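Sialidase B (Streptococcus pneumoniae serotype 4, PDB 4XJW) cleaves alpha-(2->3)-, alpha-(2->6)- and alpha-(2->8)-linked terminal sialic acid from oligosaccharides, glycoproteins and glycolipids, acting as an intramolecular trans-sialidase. Local coordinates at residues N261-Q266 with Y384-D389; F89-S94 with L641-V646; D116-M121 with V128-V133; G198-A203 with W251-F256. The protein carries 1 engineered substitution. All coordinates share one frame; numbering follows the deposited sequence.

Contact 1: residues N261-Q266 with Y384-D389; sequences NDYEEQ and YSVDFD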
# COMPACT_ATOMS: atom_id res chain seq x y z
N ASN A 261 13.42 -0.77 -16.13
CA ASN A 261 12.71 -0.65 -17.40
C ASN A 261 12.69 -1.92 -18.23
O ASN A 261 12.32 -1.90 -19.41
CB ASN A 261 13.28 0.52 -18.21
CG ASN A 261 12.93 1.86 -17.61
OD1 ASN A 261 11.78 2.09 -17.22
ND2 ASN A 261 13.91 2.74 -17.50
N ASP A 262 13.04 -3.03 -17.59
CA ASP A 262 12.98 -4.33 -18.25
C ASP A 262 11.54 -4.73 -18.59
O ASP A 262 11.30 -5.44 -19.57
CB ASP A 262 13.70 -5.42 -17.44
CG ASP A 262 13.30 -5.45 -15.96
OD1 ASP A 262 13.11 -4.38 -15.34
OD2 ASP A 262 13.24 -6.57 -15.40
N TYR A 263 10.58 -4.28 -17.78
CA TYR A 263 9.17 -4.42 -18.08
C TYR A 263 8.50 -3.05 -18.20
O TYR A 263 8.86 -2.11 -17.49
CB TYR A 263 8.47 -5.24 -17.00
CG TYR A 263 8.61 -6.73 -17.18
CD1 TYR A 263 9.87 -7.33 -17.17
CD2 TYR A 263 7.50 -7.53 -17.35
CE1 TYR A 263 10.02 -8.70 -17.33
CE2 TYR A 263 7.64 -8.93 -17.50
CZ TYR A 263 8.90 -9.49 -17.49
OH TYR A 263 9.06 -10.85 -17.65
N GLU A 264 7.54 -2.95 -19.13
CA GLU A 264 6.75 -1.73 -19.33
C GLU A 264 5.96 -1.35 -18.07
O GLU A 264 5.49 -2.21 -17.34
CB GLU A 264 5.80 -1.92 -20.52
CG GLU A 264 4.90 -0.72 -20.85
CD GLU A 264 3.76 -1.06 -21.80
OE1 GLU A 264 3.51 -2.25 -22.06
OE2 GLU A 264 3.10 -0.12 -22.29
N GLU A 265 5.81 -0.05 -17.83
CA GLU A 265 4.92 0.42 -16.78
C GLU A 265 3.48 0.35 -17.29
O GLU A 265 3.03 1.23 -18.04
CB GLU A 265 5.28 1.86 -16.39
CG GLU A 265 6.67 2.01 -15.78
CD GLU A 265 7.35 3.32 -16.19
OE1 GLU A 265 6.66 4.20 -16.75
OE2 GLU A 265 8.56 3.46 -15.95
N GLN A 266 2.77 -0.70 -16.90
CA GLN A 266 1.41 -0.94 -17.39
C GLN A 266 0.39 -0.83 -16.28
O GLN A 266 0.58 -1.40 -15.20
CB GLN A 266 1.29 -2.35 -17.96
CG GLN A 266 1.84 -2.55 -19.34
CD GLN A 266 1.82 -4.01 -19.72
OE1 GLN A 266 2.78 -4.73 -19.49
NE2 GLN A 266 0.70 -4.47 -20.28
N TYR A 384 9.73 -6.27 -21.92
CA TYR A 384 8.56 -7.14 -21.83
C TYR A 384 7.31 -6.36 -21.46
O TYR A 384 7.39 -5.32 -20.80
CB TYR A 384 8.76 -8.20 -20.74
CG TYR A 384 9.82 -9.23 -21.02
CD1 TYR A 384 11.15 -9.00 -20.68
CD2 TYR A 384 9.49 -10.46 -21.58
CE1 TYR A 384 12.13 -9.96 -20.91
CE2 TYR A 384 10.46 -11.42 -21.81
CZ TYR A 384 11.77 -11.16 -21.48
OH TYR A 384 12.74 -12.12 -21.71
N SER A 385 6.16 -6.88 -21.88
CA SER A 385 4.86 -6.40 -21.44
C SER A 385 4.08 -7.61 -20.94
O SER A 385 4.42 -8.74 -21.28
CB SER A 385 4.11 -5.75 -22.60
OG SER A 385 4.61 -4.46 -22.89
N VAL A 386 3.04 -7.38 -20.15
CA VAL A 386 2.21 -8.48 -19.65
C VAL A 386 0.76 -8.36 -20.11
O VAL A 386 0.26 -7.27 -20.33
CB VAL A 386 2.28 -8.61 -18.12
CG1 VAL A 386 3.72 -8.72 -17.67
CG2 VAL A 386 1.59 -7.44 -17.44
N ASP A 387 0.08 -9.50 -20.24
CA ASP A 387 -1.35 -9.48 -20.57
C ASP A 387 -2.02 -10.77 -20.12
O ASP A 387 -1.35 -11.78 -19.85
CB ASP A 387 -1.57 -9.28 -22.07
CG ASP A 387 -1.24 -10.52 -22.87
OD1 ASP A 387 -2.13 -11.38 -23.03
OD2 ASP A 387 -0.09 -10.63 -23.35
N PHE A 388 -3.35 -10.73 -20.06
CA PHE A 388 -4.15 -11.90 -19.71
C PHE A 388 -5.08 -12.24 -20.88
O PHE A 388 -6.10 -12.90 -20.69
CB PHE A 388 -5.00 -11.62 -18.47
CG PHE A 388 -4.21 -11.61 -17.18
CD1 PHE A 388 -4.02 -12.78 -16.47
CD2 PHE A 388 -3.67 -10.43 -16.69
CE1 PHE A 388 -3.30 -12.78 -15.28
CE2 PHE A 388 -2.96 -10.42 -15.51
CZ PHE A 388 -2.77 -11.59 -14.80
N ASP A 389 -4.72 -11.79 -22.08
CA ASP A 389 -5.58 -11.99 -23.26
C ASP A 389 -5.85 -13.47 -23.58
O ASP A 389 -6.88 -13.80 -24.18
CB ASP A 389 -4.99 -11.29 -24.48
CG ASP A 389 -4.94 -9.78 -24.32
OD1 ASP A 389 -5.47 -9.28 -23.31
OD2 ASP A 389 -4.38 -9.11 -25.22
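Glu-264 carries CG anti to its backbone N (chi1 179°) and Gln-266 carries CG anti to its carbonyl carbon; both chains then run extended and bring their polar ends to Ser-385 and Val-386. The Gln-266 amide engages the backbone of Val-386 with both of its polar atoms: OE1 accepts from Val-386 N at 2.7 Å, the N-H coming in the carbonyl plane on a lone pair, and NE2 gives to a lone pair of Val-386 O at 2.8 Å. This pairing with a single residue fixes the rotation of the amide. Beside it, Ser-385 OG donates to Glu-264 OE1 at 2.6 Å, on the anti side but tilted from the carboxylate plane.

Backbone bonds join Tyr-384 N to Asp-262 O and Glu-264 N to Tyr-384 O (2.9 Å), a single bridge at Tyr-263 and Tyr-384. Tyr-384 CB sits over the centre of the Tyr-263 ring, 3.4 Å from its centroid, a CH-pi contact. The two rings are near parallel, at 17°, but slid so far that they scarcely overlap, and Val-386 CG1 meets the edge of Tyr-263. The phenol oxygens are held elsewhere, Tyr-263 OH by Glu-395 and Tyr-384 OH by Asp-410.

Strand 377-387 belongs to a sheet inserted between strands 301-308 and 420-426. Beyond the backbone bridge, Glu-264 binds a hydroxyl and the Gln-266 amide stands in for a further peptide partner.

Contact 2: residues F89-S94 with L641-V646; sequences FSRPAS and LHLSNV
Arg-91 NH2 makes two hydrogen bonds, one to Ala-93 O at 2.9 Å and one to a water at 2.8 Å that in turn donates to Asn-645 O. Ala-93 O lies in the guanidinium plane, although the N-H arrives from above the carbonyl plane. NE gives to Pro-92 O at 3.0 Å, and this bond, with the one to Ala-93 O, curls the arginine back over its own turn. The bend at chi3 (82°) swings NE out of line with the extended first part of the chain.

NH1 reaches across to the other segment and donates to Ser-644 O at 2.9 Å, on a lone pair; the bond is bent (141° at hydrogen), with the oxygen tilted from the guanidinium plane. Leu-643 lies against the same side chain: its CB stands over one guanidinium face, and its CD2 touches Arg-91 CG at 3.5 Å. CD1 of Leu-643 packs on Ala-93 CB, and Val-646 CG1 lies 3.5 Å from Arg-91 NH2.

Every N of the guanidinium is thus engaged in a buried contact. Arg-91 ends an edge strand of the N-terminal, concanavalin-like domain, and 641-646 precedes the propeller strand 647-652: it is an interface between the lectin-like domain and the sialidase beta-propeller.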
# COMPACT_ATOMS: atom_id res chain seq x y z
N PHE A 89 -21.55 -8.56 -8.12
CA PHE A 89 -20.29 -7.82 -8.23
C PHE A 89 -20.00 -7.13 -6.92
O PHE A 89 -20.89 -6.55 -6.31
CB PHE A 89 -20.36 -6.76 -9.34
CG PHE A 89 -20.83 -7.30 -10.64
CD1 PHE A 89 -20.10 -8.28 -11.30
CD2 PHE A 89 -22.00 -6.83 -11.21
CE1 PHE A 89 -20.54 -8.80 -12.51
CE2 PHE A 89 -22.44 -7.34 -12.43
CZ PHE A 89 -21.70 -8.32 -13.07
N SER A 90 -18.74 -7.17 -6.49
CA SER A 90 -18.41 -6.55 -5.22
C SER A 90 -16.92 -6.27 -5.13
O SER A 90 -16.14 -6.80 -5.93
CB SER A 90 -18.82 -7.46 -4.06
OG SER A 90 -17.97 -8.60 -4.01
N ARG A 91 -16.53 -5.43 -4.18
CA ARG A 91 -15.14 -5.30 -3.83
C ARG A 91 -14.99 -5.07 -2.33
O ARG A 91 -15.69 -4.22 -1.76
CB ARG A 91 -14.45 -4.16 -4.57
CG ARG A 91 -12.94 -4.31 -4.54
CD ARG A 91 -12.24 -2.99 -4.83
NE ARG A 91 -12.15 -2.15 -3.64
CZ ARG A 91 -11.51 -0.98 -3.60
NH1 ARG A 91 -10.91 -0.54 -4.70
NH2 ARG A 91 -11.47 -0.28 -2.47
N PRO A 92 -14.07 -5.80 -1.69
CA PRO A 92 -13.77 -5.55 -0.28
C PRO A 92 -13.24 -4.13 -0.04
O PRO A 92 -12.86 -3.44 -1.00
CB PRO A 92 -12.65 -6.56 0.01
CG PRO A 92 -12.98 -7.71 -0.92
CD PRO A 92 -13.42 -7.03 -2.19
N ALA A 93 -13.23 -3.72 1.23
CA ALA A 93 -12.56 -2.51 1.69
C ALA A 93 -12.90 -1.29 0.85
O ALA A 93 -12.01 -0.61 0.35
CB ALA A 93 -11.04 -2.72 1.74
N SER A 94 -14.19 -1.03 0.68
CA SER A 94 -14.64 0.11 -0.14
C SER A 94 -15.19 1.30 0.64
O SER A 94 -15.44 2.35 0.05
CB SER A 94 -15.66 -0.37 -1.17
OG SER A 94 -15.06 -1.27 -2.09
N LEU A 641 -6.70 -9.10 -2.06
CA LEU A 641 -5.60 -8.84 -2.99
C LEU A 641 -6.07 -7.91 -4.09
O LEU A 641 -7.25 -7.89 -4.44
CB LEU A 641 -5.14 -10.14 -3.64
CG LEU A 641 -4.69 -11.23 -2.67
CD1 LEU A 641 -4.43 -12.49 -3.46
CD2 LEU A 641 -3.43 -10.80 -1.96
N HIS A 642 -5.14 -7.11 -4.61
CA HIS A 642 -5.36 -6.38 -5.87
C HIS A 642 -6.51 -5.38 -5.81
O HIS A 642 -7.39 -5.36 -6.69
CB HIS A 642 -5.57 -7.37 -7.03
CG HIS A 642 -4.63 -8.54 -7.00
ND1 HIS A 642 -3.31 -8.43 -6.62
CD2 HIS A 642 -4.85 -9.86 -7.23
CE1 HIS A 642 -2.75 -9.63 -6.65
NE2 HIS A 642 -3.66 -10.51 -7.03
N LEU A 643 -6.48 -4.53 -4.79
CA LEU A 643 -7.45 -3.45 -4.64
C LEU A 643 -6.77 -2.14 -4.99
O LEU A 643 -5.64 -1.91 -4.56
CB LEU A 643 -7.98 -3.36 -3.21
CG LEU A 643 -8.53 -4.64 -2.58
CD1 LEU A 643 -8.90 -4.41 -1.12
CD2 LEU A 643 -9.71 -5.18 -3.36
N SER A 644 -7.48 -1.31 -5.74
CA SER A 644 -6.96 0.01 -6.10
C SER A 644 -7.41 1.12 -5.15
O SER A 644 -8.54 1.11 -4.63
CB SER A 644 -7.34 0.35 -7.53
OG SER A 644 -6.72 -0.55 -8.43
N ASN A 645 -6.51 2.08 -4.93
CA ASN A 645 -6.83 3.30 -4.19
C ASN A 645 -7.27 3.04 -2.76
O ASN A 645 -8.22 3.67 -2.26
CB ASN A 645 -7.85 4.15 -4.96
CG ASN A 645 -7.28 4.77 -6.21
OD1 ASN A 645 -6.13 4.54 -6.55
ND2 ASN A 645 -8.10 5.55 -6.91
N VAL A 646 -6.57 2.13 -2.11
CA VAL A 646 -6.79 1.84 -0.69
C VAL A 646 -5.72 2.44 0.23
O VAL A 646 -5.91 2.47 1.44
CB VAL A 646 -6.93 0.33 -0.44
CG1 VAL A 646 -8.26 -0.18 -1.01
CG2 VAL A 646 -5.73 -0.43 -1.04
O HOH W 1 -11.06 2.46 -1.86

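Contact 3: residues D116-M121 with V128-V133; sequences DKTYTM and VFSETV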
# COMPACT_ATOMS: atom_id res chain seq x y z
N ASP A 116 -23.23 0.26 -23.08
CA ASP A 116 -21.91 -0.36 -22.95
C ASP A 116 -21.97 -1.69 -22.19
O ASP A 116 -20.93 -2.34 -21.98
CB ASP A 116 -20.90 0.57 -22.29
CG ASP A 116 -20.45 1.69 -23.22
OD1 ASP A 116 -20.88 1.69 -24.39
OD2 ASP A 116 -19.67 2.56 -22.77
N LYS A 117 -23.18 -2.07 -21.78
CA LYS A 117 -23.43 -3.31 -21.06
C LYS A 117 -22.53 -3.44 -19.85
O LYS A 117 -22.00 -4.52 -19.56
CB LYS A 117 -23.20 -4.53 -21.96
CG LYS A 117 -24.08 -4.58 -23.19
CD LYS A 117 -23.88 -5.90 -23.90
CE LYS A 117 -25.02 -6.20 -24.85
NZ LYS A 117 -24.95 -7.61 -25.33
N THR A 118 -22.37 -2.34 -19.13
CA THR A 118 -21.41 -2.29 -18.03
C THR A 118 -22.06 -1.79 -16.74
O THR A 118 -22.92 -0.91 -16.77
CB THR A 118 -20.22 -1.40 -18.42
OG1 THR A 118 -19.54 -1.99 -19.53
CG2 THR A 118 -19.25 -1.25 -17.26
N TYR A 119 -21.65 -2.38 -15.63
CA TYR A 119 -22.06 -1.94 -14.31
C TYR A 119 -20.82 -1.41 -13.62
O TYR A 119 -19.81 -2.10 -13.53
CB TYR A 119 -22.62 -3.12 -13.50
CG TYR A 119 -23.79 -3.85 -14.12
CD1 TYR A 119 -25.08 -3.33 -14.05
CD2 TYR A 119 -23.61 -5.07 -14.75
CE1 TYR A 119 -26.16 -4.01 -14.61
CE2 TYR A 119 -24.68 -5.77 -15.30
CZ TYR A 119 -25.95 -5.22 -15.23
OH TYR A 119 -27.02 -5.91 -15.77
N THR A 120 -20.90 -0.18 -13.12
CA THR A 120 -19.74 0.44 -12.49
C THR A 120 -20.11 1.03 -11.14
O THR A 120 -21.10 1.76 -11.04
CB THR A 120 -19.20 1.59 -13.37
OG1 THR A 120 -18.91 1.10 -14.68
CG2 THR A 120 -17.93 2.21 -12.76
N MET A 121 -19.30 0.75 -10.12
CA MET A 121 -19.54 1.27 -8.78
C MET A 121 -18.43 2.21 -8.33
O MET A 121 -17.25 1.86 -8.44
CB MET A 121 -19.62 0.12 -7.79
CG MET A 121 -19.78 0.57 -6.34
SD MET A 121 -21.46 1.17 -5.99
CE MET A 121 -22.30 -0.40 -5.94
N VAL A 128 -14.54 1.30 -7.72
CA VAL A 128 -14.20 0.05 -7.02
C VAL A 128 -14.47 -1.20 -7.85
O VAL A 128 -13.86 -2.25 -7.60
CB VAL A 128 -14.86 -0.05 -5.62
CG1 VAL A 128 -14.38 1.10 -4.69
CG2 VAL A 128 -16.38 -0.06 -5.73
N PHE A 129 -15.39 -1.11 -8.80
CA PHE A 129 -15.50 -2.13 -9.85
C PHE A 129 -16.18 -1.61 -11.10
O PHE A 129 -16.94 -0.64 -11.05
CB PHE A 129 -16.12 -3.46 -9.36
CG PHE A 129 -17.55 -3.35 -8.86
CD1 PHE A 129 -18.62 -3.26 -9.74
CD2 PHE A 129 -17.80 -3.39 -7.49
CE1 PHE A 129 -19.94 -3.18 -9.26
CE2 PHE A 129 -19.11 -3.32 -7.00
CZ PHE A 129 -20.17 -3.22 -7.88
N SER A 130 -15.85 -2.23 -12.22
CA SER A 130 -16.49 -1.91 -13.48
C SER A 130 -16.56 -3.21 -14.26
O SER A 130 -15.53 -3.75 -14.67
CB SER A 130 -15.72 -0.84 -14.24
OG SER A 130 -16.50 -0.31 -15.30
N GLU A 131 -17.77 -3.73 -14.44
CA GLU A 131 -17.93 -5.05 -15.02
C GLU A 131 -18.79 -5.00 -16.28
O GLU A 131 -19.94 -4.57 -16.23
CB GLU A 131 -18.59 -5.97 -13.99
CG GLU A 131 -17.82 -6.11 -12.69
CD GLU A 131 -16.70 -7.13 -12.76
OE1 GLU A 131 -16.50 -7.72 -13.84
OE2 GLU A 131 -16.02 -7.34 -11.73
N THR A 132 -18.21 -5.44 -17.39
CA THR A 132 -18.95 -5.58 -18.65
C THR A 132 -19.44 -7.02 -18.82
O THR A 132 -18.71 -7.96 -18.55
CB THR A 132 -18.06 -5.20 -19.84
OG1 THR A 132 -17.49 -3.90 -19.62
CG2 THR A 132 -18.86 -5.18 -21.14
N VAL A 133 -20.69 -7.18 -19.27
CA VAL A 133 -21.28 -8.51 -19.42
C VAL A 133 -21.77 -8.73 -20.85
O VAL A 133 -22.05 -7.77 -21.57
CB VAL A 133 -22.45 -8.73 -18.43
CG1 VAL A 133 -21.97 -8.75 -16.99
CG2 VAL A 133 -23.52 -7.66 -18.62
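The beta hairpin of strands 118-123 and 126-132, part of an antiparallel sheet of the N-terminal concanavalin-like domain, supplies this contact; the axes of 118-121 and 128-132 run antiparallel, at 176°, and approach to 4.5 Å. Tyr-119 and Glu-131 form a hydrogen-bonded pair, N to O at 2.8 Å both ways. Thr-118 with Thr-132 and Thr-120 with Ser-130 are non-hydrogen-bonded pairs. Val-128 and Phe-129 both face Met-121, a classic beta bulge: Met-121 N gives to Phe-129 O, and Val-128 N gives to Met-121 O.

On the face of Tyr-119, Met-121, Phe-129 and Glu-131, the Phe-129 ring receives Met-121 CB over one face, offset toward the rim and 3.5 Å from the centroid. Met-121 CG meets Val-128 CG2 at 3.5 Å, the side chains pointing the same way. Val-76 of strand 74-80 packs on both Met-121 and Phe-129.

The other face is hydroxylic. Thr-120 OG1 and Ser-130 OG bond at 2.9 Å; Thr-118 OG1 lies 2.8 Å from Thr-132 OG1 and donates to Asp-116 O. The hairpin is two-sided: apolar contacts join it to the facing sheet; on the more exposed side, one hydroxyl pair bonds across the strands and a second comes close.

Contact 4: residues G198-A203 with W251-F256; sequences GDSTQA and WSEPIF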
# COMPACT_ATOMS: atom_id res chain seq x y z
N GLY A 198 -3.83 5.48 -12.33
CA GLY A 198 -3.92 6.35 -13.48
C GLY A 198 -3.05 7.59 -13.39
O GLY A 198 -3.01 8.42 -14.31
N ASP A 199 -2.35 7.73 -12.26
CA ASP A 199 -1.38 8.80 -12.14
C ASP A 199 -0.10 8.55 -12.95
O ASP A 199 -0.01 7.59 -13.72
CB ASP A 199 -1.09 9.15 -10.66
CG ASP A 199 -0.28 8.09 -9.92
OD1 ASP A 199 0.27 7.16 -10.54
OD2 ASP A 199 -0.16 8.22 -8.67
N SER A 200 0.89 9.42 -12.76
CA SER A 200 2.14 9.36 -13.52
C SER A 200 2.92 8.05 -13.38
O SER A 200 3.76 7.74 -14.23
CB SER A 200 3.05 10.50 -13.08
OG SER A 200 3.27 10.44 -11.68
N THR A 201 2.68 7.29 -12.31
CA THR A 201 3.39 6.02 -12.12
C THR A 201 2.89 4.93 -13.06
O THR A 201 3.64 4.02 -13.41
CB THR A 201 3.31 5.48 -10.67
OG1 THR A 201 1.98 5.04 -10.38
CG2 THR A 201 3.76 6.53 -9.66
N GLN A 202 1.63 5.06 -13.46
CA GLN A 202 0.92 4.03 -14.23
C GLN A 202 0.86 2.67 -13.54
O GLN A 202 0.55 1.65 -14.17
CB GLN A 202 1.46 3.93 -15.66
CG GLN A 202 1.15 5.18 -16.48
CD GLN A 202 -0.34 5.35 -16.76
OE1 GLN A 202 -1.01 6.20 -16.18
NE2 GLN A 202 -0.85 4.55 -17.69
N ALA A 203 1.13 2.65 -12.24
CA ALA A 203 0.83 1.44 -11.48
C ALA A 203 -0.61 1.50 -11.03
O ALA A 203 -1.10 2.54 -10.60
CB ALA A 203 1.75 1.31 -10.28
N TRP A 251 -0.58 17.60 -2.90
CA TRP A 251 0.57 16.75 -3.15
C TRP A 251 1.01 16.85 -4.60
O TRP A 251 0.19 17.00 -5.51
CB TRP A 251 0.22 15.30 -2.77
CG TRP A 251 -0.01 15.16 -1.29
CD1 TRP A 251 -1.17 15.42 -0.60
CD2 TRP A 251 0.97 14.81 -0.31
NE1 TRP A 251 -0.96 15.24 0.75
CE2 TRP A 251 0.34 14.86 0.96
CE3 TRP A 251 2.33 14.46 -0.37
CZ2 TRP A 251 1.02 14.55 2.15
CZ3 TRP A 251 3.01 14.17 0.81
CH2 TRP A 251 2.35 14.22 2.06
N SER A 252 2.31 16.74 -4.82
CA SER A 252 2.87 16.81 -6.16
C SER A 252 2.59 15.57 -6.99
O SER A 252 2.39 14.48 -6.45
CB SER A 252 4.39 17.02 -6.09
OG SER A 252 5.02 15.88 -5.49
N GLU A 253 2.59 15.72 -8.32
CA GLU A 253 2.47 14.54 -9.18
C GLU A 253 3.67 13.65 -8.90
O GLU A 253 4.80 14.12 -8.83
CB GLU A 253 2.42 14.94 -10.66
CG GLU A 253 2.00 13.79 -11.60
CD GLU A 253 0.57 13.29 -11.36
OE1 GLU A 253 -0.23 14.02 -10.73
OE2 GLU A 253 0.22 12.16 -11.80
N PRO A 254 3.44 12.35 -8.69
CA PRO A 254 4.55 11.47 -8.31
C PRO A 254 5.67 11.37 -9.36
O PRO A 254 5.44 11.54 -10.56
CB PRO A 254 3.87 10.11 -8.19
CG PRO A 254 2.45 10.42 -7.83
CD PRO A 254 2.14 11.66 -8.65
N ILE A 255 6.87 11.11 -8.86
CA ILE A 255 8.01 10.80 -9.71
C ILE A 255 8.59 9.49 -9.21
O ILE A 255 8.19 9.01 -8.14
CB ILE A 255 9.10 11.90 -9.69
CG1 ILE A 255 9.69 12.07 -8.28
CG2 ILE A 255 8.53 13.18 -10.24
CD1 ILE A 255 10.94 12.97 -8.23
N PHE A 256 9.53 8.92 -9.96
CA PHE A 256 10.21 7.72 -9.47
C PHE A 256 11.51 8.06 -8.77
O PHE A 256 12.29 8.88 -9.25
CB PHE A 256 10.51 6.71 -10.60
CG PHE A 256 9.29 6.16 -11.27
CD1 PHE A 256 8.39 5.37 -10.56
CD2 PHE A 256 9.06 6.40 -12.61
CE1 PHE A 256 7.26 4.86 -11.19
CE2 PHE A 256 7.94 5.90 -13.25
CZ PHE A 256 7.04 5.13 -12.54
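Strand 255-256 begins just after the first BNR repeat (Asp-box, 242-253) of the sialidase propeller, with Pro-254 between, and the type I beta turn Asp-199 to Gln-202 packs on the segment 251-256 where repeat passes into strand. The turn braces itself with side chains. Asp-199 OD1 accepts from Thr-201 N, an Asx turn, and also from Thr-201 OG1 at 2.7 Å, through its syn lone pair; the N-H comes from above the carboxylate plane. Thr-201 OG1 in turn accepts from Ala-203 N, an ST turn. Two donors on OD1 hold the carboxylate against rotation.

Ser-200 makes the two bonds across the contact. Its N-H gives to Glu-253 OE2 at 3.0 Å, nearly along the C-O axis, the Glu-253 chain being bent at chi2 (64°). Its OG donates to Pro-254 O at 2.7 Å from above the carbonyl plane, chi1 of 57° having set OG between the backbone N and the carbonyl carbon. The Pro-254 ring is wedged against the turn: CG lies 3.5 Å from Asp-199 OD2, and CB lies 3.9 Å from Thr-201 CG2. Glu-253 OE2 lies 5.0 Å from Asp-199 OD2, which accepts from Gln-196 N; the three donors probably stabilise the ionised Asp-199 and offset that like charge.

Beyond the proline, the Phe-256 ring turns its edge to Thr-201 O, which lies in the ring plane 3.7 Å from CZ.

In the fold
Contact 2 opens first, at 89-94, and closes at 641-646, so the longest loop of the four joins the end of an N-terminal domain strand to the last propeller loop. Nested inside it, in series, are three shorter closures. Contact 3 closes a short hairpin in the N-terminal domain and touches contact 2, where Arg-91 packs on Val-128. Contact 4 follows, tying the turn before strand 205-213 to the end of the first BNR repeat. Contact 1 then joins the loop after strand 255-256 to the inserted sheet, and Glu-265 packs on Phe-256 and Thr-201 of contact 4. None of the four cross.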